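Local coordinates for arginine--tRNA ligase (Campylobacter jejuni, PDB 3FNR), which catalyses the ATP-dependent attachment of L-arginine to its cognate tRNA, releasing AMP and diphosphate, at residues A[71-76]-A[162-167]; A[362-367]-A[428-433]; A[179-184]-A[258-263]. The protein carries 1 engineered substitution. One frame throughout, in Å; residues are numbered along the deposited sequence.

Interaction 1. Residues A[71-76]-A[162-167]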
ATOM      1  N   ASN A  71      -5.240 -10.589  -6.055  1.00 34.93           N
ATOM      2  CA  ASN A  71      -5.254  -9.568  -7.092  1.00 38.49           C
ATOM      3  C   ASN A  71      -5.434  -8.167  -6.557  1.00 32.93           C
ATOM      4  O   ASN A  71      -6.078  -7.958  -5.526  1.00 36.49           O
ATOM      5  CB  ASN A  71      -6.353  -9.860  -8.105  1.00 43.23           C
ATOM      6  CG  ASN A  71      -5.872 -10.720  -9.239  1.00 60.69           C
ATOM      7  OD1 ASN A  71      -5.797 -11.943  -9.118  1.00 63.46           O
ATOM      8  ND2 ASN A  71      -5.529 -10.082 -10.358  1.00 71.88           N
ATOM      9  N   THR A  72      -4.861  -7.207  -7.269  1.00 34.69           N
ATOM     10  CA  THR A  72      -4.972  -5.798  -6.913  1.00 36.84           C
ATOM     11  C   THR A  72      -5.555  -4.972  -8.049  1.00 37.42           C
ATOM     12  O   THR A  72      -5.284  -5.233  -9.233  1.00 35.15           O
ATOM     13  CB  THR A  72      -3.613  -5.208  -6.506  1.00 39.66           C
ATOM     14  OG1 THR A  72      -2.632  -5.534  -7.496  1.00 38.61           O
ATOM     15  CG2 THR A  72      -3.183  -5.792  -5.180  1.00 39.46           C
ATOM     16  N   GLU A  73      -6.330  -3.958  -7.671  1.00 33.17           N
ATOM     17  CA  GLU A  73      -7.065  -3.138  -8.616  1.00 33.66           C
ATOM     18  C   GLU A  73      -7.204  -1.697  -8.120  1.00 35.80           C
ATOM     19  O   GLU A  73      -7.336  -1.440  -6.919  1.00 38.54           O
ATOM     20  CB  GLU A  73      -8.436  -3.772  -8.917  1.00 37.46           C
ATOM     21  CG  GLU A  73      -9.215  -3.157 -10.077  1.00 37.23           C
ATOM     22  CD  GLU A  73     -10.324  -4.061 -10.602  1.00 42.01           C
ATOM     23  OE1 GLU A  73     -11.506  -3.727 -10.371  1.00 39.12           O
ATOM     24  OE2 GLU A  73     -10.016  -5.094 -11.254  1.00 40.54           O
ATOM     25  N   TYR A  74      -7.150  -0.764  -9.064  1.00 31.15           N
ATOM     26  CA  TYR A  74      -7.255   0.663  -8.800  1.00 34.46           C
ATOM     27  C   TYR A  74      -8.426   1.160  -9.630  1.00 39.73           C
ATOM     28  O   TYR A  74      -8.506   0.882 -10.829  1.00 39.12           O
ATOM     29  CB  TYR A  74      -5.955   1.343  -9.235  1.00 31.89           C
ATOM     30  CG  TYR A  74      -5.809   2.837  -8.992  1.00 28.42           C
ATOM     31  CD1 TYR A  74      -6.598   3.772  -9.678  1.00 36.00           C
ATOM     32  CD2 TYR A  74      -4.809   3.323  -8.148  1.00 26.84           C
ATOM     33  CE1 TYR A  74      -6.438   5.143  -9.477  1.00 34.14           C
ATOM     34  CE2 TYR A  74      -4.634   4.697  -7.949  1.00 34.41           C
ATOM     35  CZ  TYR A  74      -5.450   5.594  -8.617  1.00 33.19           C
ATOM     36  OH  TYR A  74      -5.284   6.942  -8.421  1.00 34.75           O
ATOM     37  N   TYR A  75      -9.326   1.891  -8.987  1.00 39.72           N
ATOM     38  CA  TYR A  75     -10.483   2.444  -9.654  1.00 42.05           C
ATOM     39  C   TYR A  75     -10.195   3.880 -10.047  1.00 43.58           C
ATOM     40  O   TYR A  75      -9.912   4.715  -9.184  1.00 42.73           O
ATOM     41  CB  TYR A  75     -11.691   2.405  -8.717  1.00 42.04           C
ATOM     42  CG  TYR A  75     -12.983   2.862  -9.343  1.00 36.49           C
ATOM     43  CD1 TYR A  75     -13.684   2.031 -10.216  1.00 35.86           C
ATOM     44  CD2 TYR A  75     -13.518   4.114  -9.052  1.00 44.73           C
ATOM     45  CE1 TYR A  75     -14.877   2.436 -10.787  1.00 38.25           C
ATOM     46  CE2 TYR A  75     -14.708   4.534  -9.628  1.00 42.79           C
ATOM     47  CZ  TYR A  75     -15.385   3.689 -10.491  1.00 46.26           C
ATOM     48  OH  TYR A  75     -16.583   4.085 -11.049  1.00 44.78           O
ATOM     49  N   VAL A  76     -10.285   4.154 -11.348  1.00 44.68           N
ATOM     50  CA  VAL A  76     -10.037   5.489 -11.898  1.00 47.01           C
ATOM     51  C   VAL A  76     -11.352   6.252 -12.061  1.00 45.66           C
ATOM     52  O   VAL A  76     -12.173   5.897 -12.894  1.00 48.15           O
ATOM     53  CB  VAL A  76      -9.307   5.412 -13.270  1.00 47.37           C
ATOM     54  CG1 VAL A  76      -8.780   6.762 -13.663  1.00 47.84           C
ATOM     55  CG2 VAL A  76      -8.163   4.396 -13.239  1.00 45.29           C
ATOM     56  N   ILE A 162       0.290  -1.695  -9.029  1.00 40.11           N
ATOM     57  CA  ILE A 162      -1.060  -2.265  -8.946  1.00 35.84           C
ATOM     58  C   ILE A 162      -1.385  -2.978 -10.271  1.00 41.29           C
ATOM     59  O   ILE A 162      -1.058  -2.483 -11.347  1.00 39.29           O
ATOM     60  CB  ILE A 162      -2.093  -1.178  -8.553  1.00 37.76           C
ATOM     61  CG1 ILE A 162      -1.808  -0.684  -7.122  1.00 34.62           C
ATOM     62  CG2 ILE A 162      -3.531  -1.691  -8.652  1.00 31.82           C
ATOM     63  CD1 ILE A 162      -2.724   0.426  -6.638  1.00 36.74           C
ATOM     64  N   ASP A 163      -1.990  -4.160 -10.183  1.00 42.48           N
ATOM     65  CA  ASP A 163      -2.103  -5.053 -11.336  1.00 44.26           C
ATOM     66  C   ASP A 163      -3.215  -4.736 -12.346  1.00 45.87           C
ATOM     67  O   ASP A 163      -3.201  -5.250 -13.468  1.00 45.97           O
ATOM     68  CB  ASP A 163      -2.188  -6.506 -10.859  1.00 47.57           C
ATOM     69  CG  ASP A 163      -0.857  -7.024 -10.319  1.00 51.08           C
ATOM     70  OD1 ASP A 163       0.129  -6.257 -10.307  1.00 60.36           O
ATOM     71  OD2 ASP A 163      -0.788  -8.200  -9.911  1.00 53.86           O
ATOM     72  N   SER A 164      -4.161  -3.886 -11.960  1.00 39.42           N
ATOM     73  CA  SER A 164      -5.274  -3.546 -12.841  1.00 38.90           C
ATOM     74  C   SER A 164      -5.818  -2.164 -12.534  1.00 37.23           C
ATOM     75  O   SER A 164      -6.184  -1.879 -11.400  1.00 41.39           O
ATOM     76  CB  SER A 164      -6.400  -4.589 -12.737  1.00 40.97           C
ATOM     77  OG  SER A 164      -7.418  -4.343 -13.697  1.00 44.37           O
ATOM     78  N   TYR A 165      -5.875  -1.312 -13.549  1.00 36.45           N
ATOM     79  CA  TYR A 165      -6.517  -0.005 -13.429  1.00 38.62           C
ATOM     80  C   TYR A 165      -7.826  -0.049 -14.217  1.00 42.70           C
ATOM     81  O   TYR A 165      -7.827  -0.398 -15.404  1.00 42.67           O
ATOM     82  CB  TYR A 165      -5.581   1.106 -13.940  1.00 35.53           C
ATOM     83  CG  TYR A 165      -4.383   1.359 -13.030  1.00 37.85           C
ATOM     84  CD1 TYR A 165      -3.307   0.462 -12.978  1.00 41.00           C
ATOM     85  CD2 TYR A 165      -4.333   2.486 -12.210  1.00 38.62           C
ATOM     86  CE1 TYR A 165      -2.218   0.682 -12.125  1.00 40.57           C
ATOM     87  CE2 TYR A 165      -3.243   2.720 -11.363  1.00 39.76           C
ATOM     88  CZ  TYR A 165      -2.193   1.815 -11.326  1.00 38.71           C
ATOM     89  OH  TYR A 165      -1.117   2.046 -10.494  1.00 40.51           O
ATOM     90  N   VAL A 166      -8.936   0.283 -13.560  1.00 42.90           N
ATOM     91  CA  VAL A 166     -10.259   0.221 -14.203  1.00 44.39           C
ATOM     92  C   VAL A 166     -10.927   1.590 -14.298  1.00 45.69           C
ATOM     93  O   VAL A 166     -10.813   2.407 -13.393  1.00 52.54           O
ATOM     94  CB  VAL A 166     -11.231  -0.793 -13.513  1.00 37.75           C
ATOM     95  CG1 VAL A 166     -10.776  -2.170 -13.717  1.00 39.34           C
ATOM     96  CG2 VAL A 166     -11.363  -0.525 -12.028  1.00 40.08           C
ATOM     97  N   SER A 167     -11.646   1.817 -15.392  1.00 50.26           N
ATOM     98  CA  SER A 167     -12.265   3.107 -15.661  1.00 48.98           C
ATOM     99  C   SER A 167     -13.727   3.162 -15.220  1.00 47.69           C
ATOM    100  O   SER A 167     -14.487   2.227 -15.453  1.00 48.98           O
ATOM    101  CB  SER A 167     -12.151   3.439 -17.151  1.00 54.09           C
ATOM    102  OG  SER A 167     -12.873   4.616 -17.474  1.00 58.97           O
TER
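Y74 and Y165 sit side by side on two parallel strands, 69-76 and 165-167, the latter at an edge of the Rossmann-type sheet of the class I catalytic domain. Main-chain hydrogen bonds set the pairing: Y74 N donates to S164 O (2.8 Å), V166 N to Y74 O (2.8 Å) and V76 N to V166 O (2.7 Å). Nearer the start of 162-167 a side chain also joins in. T72 turns OG1 between its own N and carbonyl carbon (chi1 50°), where it accepts from D163 N at 3.1 Å; a threonine thus serves both as strand former and as acceptor.

The aromatic contact is an offset stack, its planes inclined by 30°. Y165 CE2 rides 3.5 Å over one face of the Y74 ring, toward the rim, while Y74 CB makes a CH-pi contact over the face of the Y165 ring. I162 CD1 meets the Y74 edge in plane, 3.9 Å from Y74 CD2. Helix 136-157 covers this face of the sheet, with I151 against Y74 and L155 against both I162 and Y165.

On the other face V166, beta-branched as suits a strand, lays its methyls against E73 and Y75. V166 CG2 lies 3.6 Å from E73 OE1 and also touches Y75 CD1. The E73 chain crosses V166 at about a right angle; its OE1 is bonded to Y226 OH and its OE2 forms a salt bridge with R233. With its ring held by stacking and its hydroxyl bonded to A39 O, Y74 links this strand pair to the 'HIGH' region of the active site.

Interaction 2. Residues A[362-367]-A[428-433]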
ATOM      1  N   MET A 362      27.706 -24.354   5.960  1.00 52.01           N
ATOM      2  CA  MET A 362      26.488 -25.165   5.920  1.00 57.06           C
ATOM      3  C   MET A 362      26.597 -26.462   6.722  1.00 58.05           C
ATOM      4  O   MET A 362      25.649 -26.863   7.408  1.00 62.56           O
ATOM      5  CB  MET A 362      26.168 -25.500   4.458  1.00 59.39           C
ATOM      6  CG  MET A 362      24.806 -26.124   4.225  1.00 68.78           C
ATOM      7  SD  MET A 362      23.492 -24.905   4.270  1.00 68.47           S
ATOM      8  CE  MET A 362      23.581 -24.252   2.602  1.00 72.28           C
ATOM      9  N   LYS A 363      27.765 -27.093   6.630  1.00 56.97           N
ATOM     10  CA  LYS A 363      28.082 -28.362   7.298  1.00 57.31           C
ATOM     11  C   LYS A 363      28.112 -28.311   8.828  1.00 53.18           C
ATOM     12  O   LYS A 363      28.141 -29.358   9.474  1.00 54.59           O
ATOM     13  CB  LYS A 363      29.422 -28.908   6.779  1.00 61.71           C
ATOM     14  CG  LYS A 363      30.439 -27.832   6.343  1.00 70.41           C
ATOM     15  CD  LYS A 363      31.299 -27.297   7.494  1.00 73.64           C
ATOM     16  CE  LYS A 363      32.722 -27.861   7.467  1.00 78.88           C
ATOM     17  NZ  LYS A 363      32.824 -29.237   8.036  1.00 81.50           N
ATOM     18  N   ALA A 364      28.126 -27.109   9.399  1.00 47.97           N
ATOM     19  CA  ALA A 364      28.075 -26.938  10.851  1.00 41.59           C
ATOM     20  C   ALA A 364      26.729 -27.403  11.395  1.00 43.56           C
ATOM     21  O   ALA A 364      25.720 -27.307  10.701  1.00 44.80           O
ATOM     22  CB  ALA A 364      28.325 -25.506  11.213  1.00 37.59           C
ATOM     23  N   ASP A 365      26.717 -27.917  12.624  1.00 41.35           N
ATOM     24  CA  ASP A 365      25.501 -28.513  13.170  1.00 43.06           C
ATOM     25  C   ASP A 365      24.813 -27.682  14.254  1.00 43.50           C
ATOM     26  O   ASP A 365      23.743 -28.063  14.739  1.00 39.47           O
ATOM     27  CB  ASP A 365      25.767 -29.938  13.665  1.00 46.86           C
ATOM     28  CG  ASP A 365      26.904 -30.017  14.675  1.00 53.89           C
ATOM     29  OD1 ASP A 365      27.118 -29.058  15.453  1.00 52.33           O
ATOM     30  OD2 ASP A 365      27.586 -31.063  14.694  1.00 61.35           O
ATOM     31  N   LEU A 366      25.447 -26.574  14.644  1.00 42.29           N
ATOM     32  CA  LEU A 366      24.884 -25.602  15.606  1.00 41.48           C
ATOM     33  C   LEU A 366      24.843 -26.096  17.059  1.00 41.52           C
ATOM     34  O   LEU A 366      24.281 -25.433  17.932  1.00 40.09           O
ATOM     35  CB  LEU A 366      23.492 -25.122  15.154  1.00 35.98           C
ATOM     36  CG  LEU A 366      23.324 -23.910  14.227  1.00 45.75           C
ATOM     37  CD1 LEU A 366      24.555 -23.561  13.432  1.00 33.96           C
ATOM     38  CD2 LEU A 366      22.139 -24.108  13.302  1.00 44.32           C
ATOM     39  N   GLN A 367      25.465 -27.242  17.317  1.00 40.46           N
ATOM     40  CA  GLN A 367      25.402 -27.878  18.628  1.00 40.17           C
ATOM     41  C   GLN A 367      26.120 -27.068  19.716  1.00 43.01           C
ATOM     42  O   GLN A 367      25.755 -27.140  20.886  1.00 37.36           O
ATOM     43  CB  GLN A 367      25.961 -29.298  18.546  1.00 44.87           C
ATOM     44  CG  GLN A 367      25.246 -30.313  19.435  1.00 58.07           C
ATOM     45  CD  GLN A 367      23.782 -30.500  19.067  1.00 55.74           C
ATOM     46  OE1 GLN A 367      23.446 -30.819  17.925  1.00 55.57           O
ATOM     47  NE2 GLN A 367      22.905 -30.305  20.043  1.00 62.42           N
ATOM     48  N   LEU A 428      28.632 -20.151  14.413  1.00 36.22           N
ATOM     49  CA  LEU A 428      28.214 -18.759  14.555  1.00 36.27           C
ATOM     50  C   LEU A 428      27.889 -18.119  13.207  1.00 36.27           C
ATOM     51  O   LEU A 428      26.880 -17.440  13.073  1.00 35.59           O
ATOM     52  CB  LEU A 428      29.275 -17.953  15.300  1.00 34.55           C
ATOM     53  CG  LEU A 428      29.527 -18.398  16.746  1.00 33.32           C
ATOM     54  CD1 LEU A 428      30.800 -17.758  17.293  1.00 36.81           C
ATOM     55  CD2 LEU A 428      28.340 -18.060  17.624  1.00 30.43           C
ATOM     56  N   LEU A 429      28.740 -18.351  12.214  1.00 39.00           N
ATOM     57  CA  LEU A 429      28.478 -17.879  10.859  1.00 38.30           C
ATOM     58  C   LEU A 429      27.171 -18.436  10.288  1.00 40.06           C
ATOM     59  O   LEU A 429      26.388 -17.683   9.710  1.00 42.50           O
ATOM     60  CB  LEU A 429      29.653 -18.195   9.933  1.00 36.53           C
ATOM     61  CG  LEU A 429      30.923 -17.371  10.165  1.00 42.75           C
ATOM     62  CD1 LEU A 429      32.044 -17.859   9.256  1.00 46.06           C
ATOM     63  CD2 LEU A 429      30.677 -15.875   9.970  1.00 37.92           C
ATOM     64  N   LYS A 430      26.931 -19.737  10.466  1.00 36.31           N
ATOM     65  CA  LYS A 430      25.705 -20.371   9.962  1.00 37.56           C
ATOM     66  C   LYS A 430      24.476 -19.761  10.635  1.00 39.92           C
ATOM     67  O   LYS A 430      23.478 -19.461   9.968  1.00 36.35           O
ATOM     68  CB  LYS A 430      25.729 -21.883  10.168  1.00 34.60           C
ATOM     69  CG  LYS A 430      24.613 -22.631   9.428  1.00 38.51           C
ATOM     70  CD  LYS A 430      24.598 -24.111   9.788  1.00 38.71           C
ATOM     71  CE  LYS A 430      23.329 -24.794   9.321  1.00 37.03           C
ATOM     72  NZ  LYS A 430      23.421 -26.272   9.489  1.00 34.15           N
ATOM     73  N   LEU A 431      24.573 -19.565  11.950  1.00 33.40           N
ATOM     74  CA  LEU A 431      23.565 -18.848  12.695  1.00 32.98           C
ATOM     75  C   LEU A 431      23.315 -17.495  12.037  1.00 33.31           C
ATOM     76  O   LEU A 431      22.174 -17.169  11.721  1.00 36.65           O
ATOM     77  CB  LEU A 431      23.997 -18.650  14.150  1.00 31.07           C
ATOM     78  CG  LEU A 431      23.081 -17.774  15.012  1.00 32.89           C
ATOM     79  CD1 LEU A 431      21.693 -18.356  15.089  1.00 38.44           C
ATOM     80  CD2 LEU A 431      23.632 -17.597  16.405  1.00 29.54           C
ATOM     81  N   PHE A 432      24.390 -16.742  11.809  1.00 30.48           N
ATOM     82  CA  PHE A 432      24.303 -15.392  11.250  1.00 37.31           C
ATOM     83  C   PHE A 432      23.675 -15.401   9.863  1.00 34.40           C
ATOM     84  O   PHE A 432      22.884 -14.514   9.540  1.00 38.11           O
ATOM     85  CB  PHE A 432      25.685 -14.731  11.202  1.00 33.86           C
ATOM     86  CG  PHE A 432      26.195 -14.252  12.545  1.00 35.36           C
ATOM     87  CD1 PHE A 432      27.239 -13.341  12.601  1.00 33.67           C
ATOM     88  CD2 PHE A 432      25.634 -14.698  13.743  1.00 39.64           C
ATOM     89  CE1 PHE A 432      27.728 -12.895  13.817  1.00 35.67           C
ATOM     90  CE2 PHE A 432      26.122 -14.263  14.971  1.00 38.82           C
ATOM     91  CZ  PHE A 432      27.167 -13.358  15.007  1.00 38.08           C
ATOM     92  N   SER A 433      23.999 -16.422   9.067  1.00 34.10           N
ATOM     93  CA  SER A 433      23.495 -16.531   7.696  1.00 38.67           C
ATOM     94  C   SER A 433      21.987 -16.692   7.693  1.00 41.01           C
ATOM     95  O   SER A 433      21.306 -16.217   6.785  1.00 47.31           O
ATOM     96  CB  SER A 433      24.146 -17.693   6.947  1.00 34.35           C
ATOM     97  OG  SER A 433      23.624 -18.932   7.381  1.00 43.40           O
TER
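K430 reaches M362 and A364 with its side chain stretched out: CG is anti to the backbone N (chi1 -169°), and the later torsions stay close to anti up to chi4 (171°), which sets NZ at the full length of the chain. The contact belongs to the helical DALR anticodon-binding domain, where the loop between helices 336-353 and 371-381 lies against helix 425-445.

At the tip, K430 NZ donates to A364 O at 2.8 Å, nearly in line with that carbonyl, and to M362 O at 3.1 Å, tilted from the carbonyl plane. N9 and N13 of helix 5-17 add their OD1 atoms. Four neutral oxygens thus surround the buried NZ, one more than its three N-H groups, so at least one hydrogen is probably shared or one bond weaker. Lysine suits the place because it joins a long apolar stem to a tip with several donors.

The stem is used as well. L366 crosses it at about a right angle, L366 CD1 packing 3.7 Å from K430 CD, and A364 CB approaches the same CD. D365 shapes the loop through an Asx turn, its OD1 accepting from Q367 N, while L366 N bonds to D427. At the root of the lysine, S433 OG donates to K430 O at 2.6 Å.

Interaction 3. Residues A[179-184]-A[258-263]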
ATOM      1  N   LEU A 179     -29.610  -1.949 -11.347  1.00 36.40           N
ATOM      2  CA  LEU A 179     -30.971  -1.589 -10.970  1.00 40.04           C
ATOM      3  C   LEU A 179     -31.883  -2.812 -10.987  1.00 40.97           C
ATOM      4  O   LEU A 179     -32.577  -3.094 -10.006  1.00 33.27           O
ATOM      5  CB  LEU A 179     -31.514  -0.485 -11.879  1.00 42.20           C
ATOM      6  CG  LEU A 179     -30.800   0.872 -11.806  1.00 43.10           C
ATOM      7  CD1 LEU A 179     -31.394   1.851 -12.797  1.00 48.56           C
ATOM      8  CD2 LEU A 179     -30.834   1.450 -10.406  1.00 41.54           C
ATOM      9  N   GLU A 180     -31.817  -3.564 -12.082  1.00 40.52           N
ATOM     10  CA  GLU A 180     -32.587  -4.788 -12.241  1.00 40.42           C
ATOM     11  C   GLU A 180     -32.333  -5.806 -11.137  1.00 42.40           C
ATOM     12  O   GLU A 180     -33.284  -6.311 -10.534  1.00 41.03           O
ATOM     13  CB  GLU A 180     -32.361  -5.393 -13.629  1.00 40.42           C
ATOM     14  CG  GLU A 180     -33.180  -4.687 -14.703  1.00 57.08           C
ATOM     15  CD  GLU A 180     -34.676  -4.888 -14.499  1.00 71.56           C
ATOM     16  OE1 GLU A 180     -35.320  -4.028 -13.854  1.00 76.36           O
ATOM     17  OE2 GLU A 180     -35.201  -5.927 -14.956  1.00 81.29           O
ATOM     18  N   SER A 181     -31.058  -6.080 -10.862  1.00 37.66           N
ATOM     19  CA  SER A 181     -30.676  -7.051  -9.834  1.00 38.99           C
ATOM     20  C   SER A 181     -31.142  -6.598  -8.455  1.00 39.75           C
ATOM     21  O   SER A 181     -31.643  -7.404  -7.672  1.00 46.70           O
ATOM     22  CB  SER A 181     -29.167  -7.305  -9.853  1.00 39.58           C
ATOM     23  OG  SER A 181     -28.778  -8.218  -8.835  1.00 45.77           O
ATOM     24  N   LEU A 182     -31.004  -5.301  -8.188  1.00 34.74           N
ATOM     25  CA  LEU A 182     -31.532  -4.678  -6.974  1.00 38.74           C
ATOM     26  C   LEU A 182     -33.049  -4.842  -6.830  1.00 41.89           C
ATOM     27  O   LEU A 182     -33.542  -5.075  -5.725  1.00 38.23           O
ATOM     28  CB  LEU A 182     -31.177  -3.186  -6.959  1.00 37.94           C
ATOM     29  CG  LEU A 182     -30.128  -2.508  -6.066  1.00 43.06           C
ATOM     30  CD1 LEU A 182     -29.131  -3.442  -5.397  1.00 44.86           C
ATOM     31  CD2 LEU A 182     -29.416  -1.413  -6.843  1.00 31.17           C
ATOM     32  N   LYS A 183     -33.784  -4.705  -7.936  1.00 39.10           N
ATOM     33  CA  LYS A 183     -35.238  -4.877  -7.906  1.00 44.22           C
ATOM     34  C   LYS A 183     -35.635  -6.336  -7.686  1.00 45.22           C
ATOM     35  O   LYS A 183     -36.590  -6.616  -6.966  1.00 47.26           O
ATOM     36  CB  LYS A 183     -35.914  -4.328  -9.166  1.00 46.50           C
ATOM     37  CG  LYS A 183     -37.379  -3.970  -8.941  1.00 49.36           C
ATOM     38  CD  LYS A 183     -38.196  -4.050 -10.209  1.00 63.42           C
ATOM     39  CE  LYS A 183     -39.695  -4.133  -9.901  1.00 70.18           C
ATOM     40  NZ  LYS A 183     -40.224  -2.902  -9.237  1.00 70.13           N
ATOM     41  N   GLU A 184     -34.880  -7.257  -8.285  1.00 44.89           N
ATOM     42  CA  GLU A 184     -35.088  -8.696  -8.101  1.00 48.28           C
ATOM     43  C   GLU A 184     -34.938  -9.161  -6.641  1.00 46.78           C
ATOM     44  O   GLU A 184     -35.398 -10.246  -6.287  1.00 50.84           O
ATOM     45  CB  GLU A 184     -34.170  -9.496  -9.036  1.00 44.56           C
ATOM     46  CG  GLU A 184     -34.626  -9.477 -10.504  1.00 57.27           C
ATOM     47  CD  GLU A 184     -33.539  -9.888 -11.504  1.00 60.62           C
ATOM     48  OE1 GLU A 184     -33.617  -9.441 -12.680  1.00 54.37           O
ATOM     49  OE2 GLU A 184     -32.618 -10.652 -11.123  1.00 68.16           O
ATOM     50  N   GLU A 258     -26.018  -7.080  -0.097  1.00 42.22           N
ATOM     51  CA  GLU A 258     -27.057  -8.029   0.309  1.00 46.13           C
ATOM     52  C   GLU A 258     -28.220  -7.998  -0.680  1.00 42.60           C
ATOM     53  O   GLU A 258     -28.785  -9.038  -1.018  1.00 38.56           O
ATOM     54  CB  GLU A 258     -27.559  -7.735   1.728  1.00 46.87           C
ATOM     55  CG  GLU A 258     -26.549  -8.033   2.851  1.00 58.39           C
ATOM     56  CD  GLU A 258     -26.264  -9.522   3.059  1.00 65.14           C
ATOM     57  OE1 GLU A 258     -25.187  -9.847   3.603  1.00 69.69           O
ATOM     58  OE2 GLU A 258     -27.108 -10.370   2.690  1.00 69.65           O
ATOM     59  N   PHE A 259     -28.542  -6.800  -1.164  1.00 42.92           N
ATOM     60  CA  PHE A 259     -29.602  -6.604  -2.156  1.00 41.57           C
ATOM     61  C   PHE A 259     -29.158  -6.974  -3.583  1.00 43.99           C
ATOM     62  O   PHE A 259     -29.874  -6.706  -4.544  1.00 48.31           O
ATOM     63  CB  PHE A 259     -30.083  -5.154  -2.144  1.00 38.16           C
ATOM     64  CG  PHE A 259     -31.120  -4.843  -1.087  1.00 38.16           C
ATOM     65  CD1 PHE A 259     -32.215  -5.681  -0.876  1.00 35.43           C
ATOM     66  CD2 PHE A 259     -31.023  -3.676  -0.343  1.00 36.71           C
ATOM     67  CE1 PHE A 259     -33.174  -5.373   0.082  1.00 44.38           C
ATOM     68  CE2 PHE A 259     -31.965  -3.358   0.616  1.00 38.97           C
ATOM     69  CZ  PHE A 259     -33.051  -4.208   0.831  1.00 41.90           C
ATOM     70  N   LEU A 260     -27.974  -7.565  -3.719  1.00 41.92           N
ATOM     71  CA  LEU A 260     -27.504  -8.063  -5.011  1.00 41.19           C
ATOM     72  C   LEU A 260     -27.275  -9.569  -4.935  1.00 44.03           C
ATOM     73  O   LEU A 260     -26.763 -10.189  -5.877  1.00 47.62           O
ATOM     74  CB  LEU A 260     -26.232  -7.333  -5.455  1.00 37.95           C
ATOM     75  CG  LEU A 260     -26.349  -5.872  -5.913  1.00 39.11           C
ATOM     76  CD1 LEU A 260     -24.988  -5.215  -5.995  1.00 38.49           C
ATOM     77  CD2 LEU A 260     -27.034  -5.769  -7.262  1.00 34.63           C
ATOM     78  N   GLY A 261     -27.665 -10.156  -3.806  1.00 45.57           N
ATOM     79  CA  GLY A 261     -27.585 -11.599  -3.623  1.00 44.38           C
ATOM     80  C   GLY A 261     -26.277 -12.039  -3.001  1.00 46.31           C
ATOM     81  O   GLY A 261     -26.063 -13.234  -2.787  1.00 46.77           O
ATOM     82  N   PHE A 262     -25.406 -11.073  -2.704  1.00 44.32           N
ATOM     83  CA  PHE A 262     -24.101 -11.373  -2.117  1.00 45.87           C
ATOM     84  C   PHE A 262     -24.169 -11.474  -0.596  1.00 44.04           C
ATOM     85  O   PHE A 262     -25.012 -10.843   0.046  1.00 44.13           O
ATOM     86  CB  PHE A 262     -23.052 -10.321  -2.501  1.00 41.67           C
ATOM     87  CG  PHE A 262     -22.855 -10.152  -3.986  1.00 41.72           C
ATOM     88  CD1 PHE A 262     -23.050  -8.909  -4.583  1.00 35.43           C
ATOM     89  CD2 PHE A 262     -22.463 -11.223  -4.784  1.00 30.88           C
ATOM     90  CE1 PHE A 262     -22.867  -8.738  -5.953  1.00 35.70           C
ATOM     91  CE2 PHE A 262     -22.288 -11.062  -6.157  1.00 41.17           C
ATOM     92  CZ  PHE A 262     -22.494  -9.813  -6.740  1.00 36.41           C
ATOM     93  N   ASP A 263     -23.266 -12.276  -0.037  1.00 42.06           N
ATOM     94  CA  ASP A 263     -23.019 -12.303   1.392  1.00 41.57           C
ATOM     95  C   ASP A 263     -22.044 -11.162   1.660  1.00 42.13           C
ATOM     96  O   ASP A 263     -20.897 -11.190   1.201  1.00 44.06           O
ATOM     97  CB  ASP A 263     -22.436 -13.668   1.788  1.00 45.69           C
ATOM     98  CG  ASP A 263     -22.150 -13.799   3.284  1.00 56.15           C
ATOM     99  OD1 ASP A 263     -22.499 -12.898   4.083  1.00 58.40           O
ATOM    100  OD2 ASP A 263     -21.570 -14.840   3.663  1.00 65.21           O
TER
HETATM  101  O   HOH W   1     -26.234  -9.460  -8.516  1.00 42.24           O
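L182 and S181 of helix 175-184 pack against F259 and L260, in the turn where helix 250-258 gives way to the loop before strand 267-279; the contact is small, mainly apolar, and lies in the catalytic domain far from the centre of the chain. No direct hydrogen bond crosses it. L182 does most of the touching through one methyl: as modelled, with chi2 near eclipsed at 16°, L182 CD1 lies 3.6 Å from L260 CD2 and 3.8 Å from F259 CB, beside the turn. The L182 backbone comes close too, L182 CA pointing its hydrogen at F259 O in a nearly straight CA-H...O contact of 3.6 Å.

Helix 250-258 ends in a Schellman motif. G261 is its C-prime residue, with phi at 91°; G261 N bonds back to E258 O, and F262 N to the carbonyl of the residue before E258. Glycine suits the position because a side chain would collide with the L260 carbonyl oxygen. L260, just before G261 in this turn, faces helix 175-184 with CD2, and helix 219-231 packs against it through I224 and K228.

S181 gives the contact its polar margin. S181 OG, anti to the backbone N (chi1 178°), rests 3.4 Å from L260 CD2 and also binds a water at 2.8 Å. That water donates to L260 O, 2.8 Å away, and so bridges helix and turn; a small hydroxyl can thus pack against a methyl and still find a polar partner. L260 O is also placed over the centre of the F262 ring, 4.1 Å above its plane.

From the N terminus the three contacts follow in series, none nested in or crossing another. Interaction 1 closes first, joining 71-76 to 162-167 across 85 intervening residues, largely helical, which form the crossover between two parallel strands. Helix 175-184 follows strand 165-167 and opens interaction 3, which ties it to the turn after helix 250-258, closing a loop that holds a three-stranded antiparallel sheet, helix 219-231 and a strand of the main sheet. The centres of interactions 1 and 3 lie about 24 Å apart within the catalytic domain. Interaction 2 comes last, tying the loop before helix 371-381 to helix 425-445 within the anticodon-binding domain; its centre is about 45 Å from that of interaction 1 and about 60 Å from that of interaction 3.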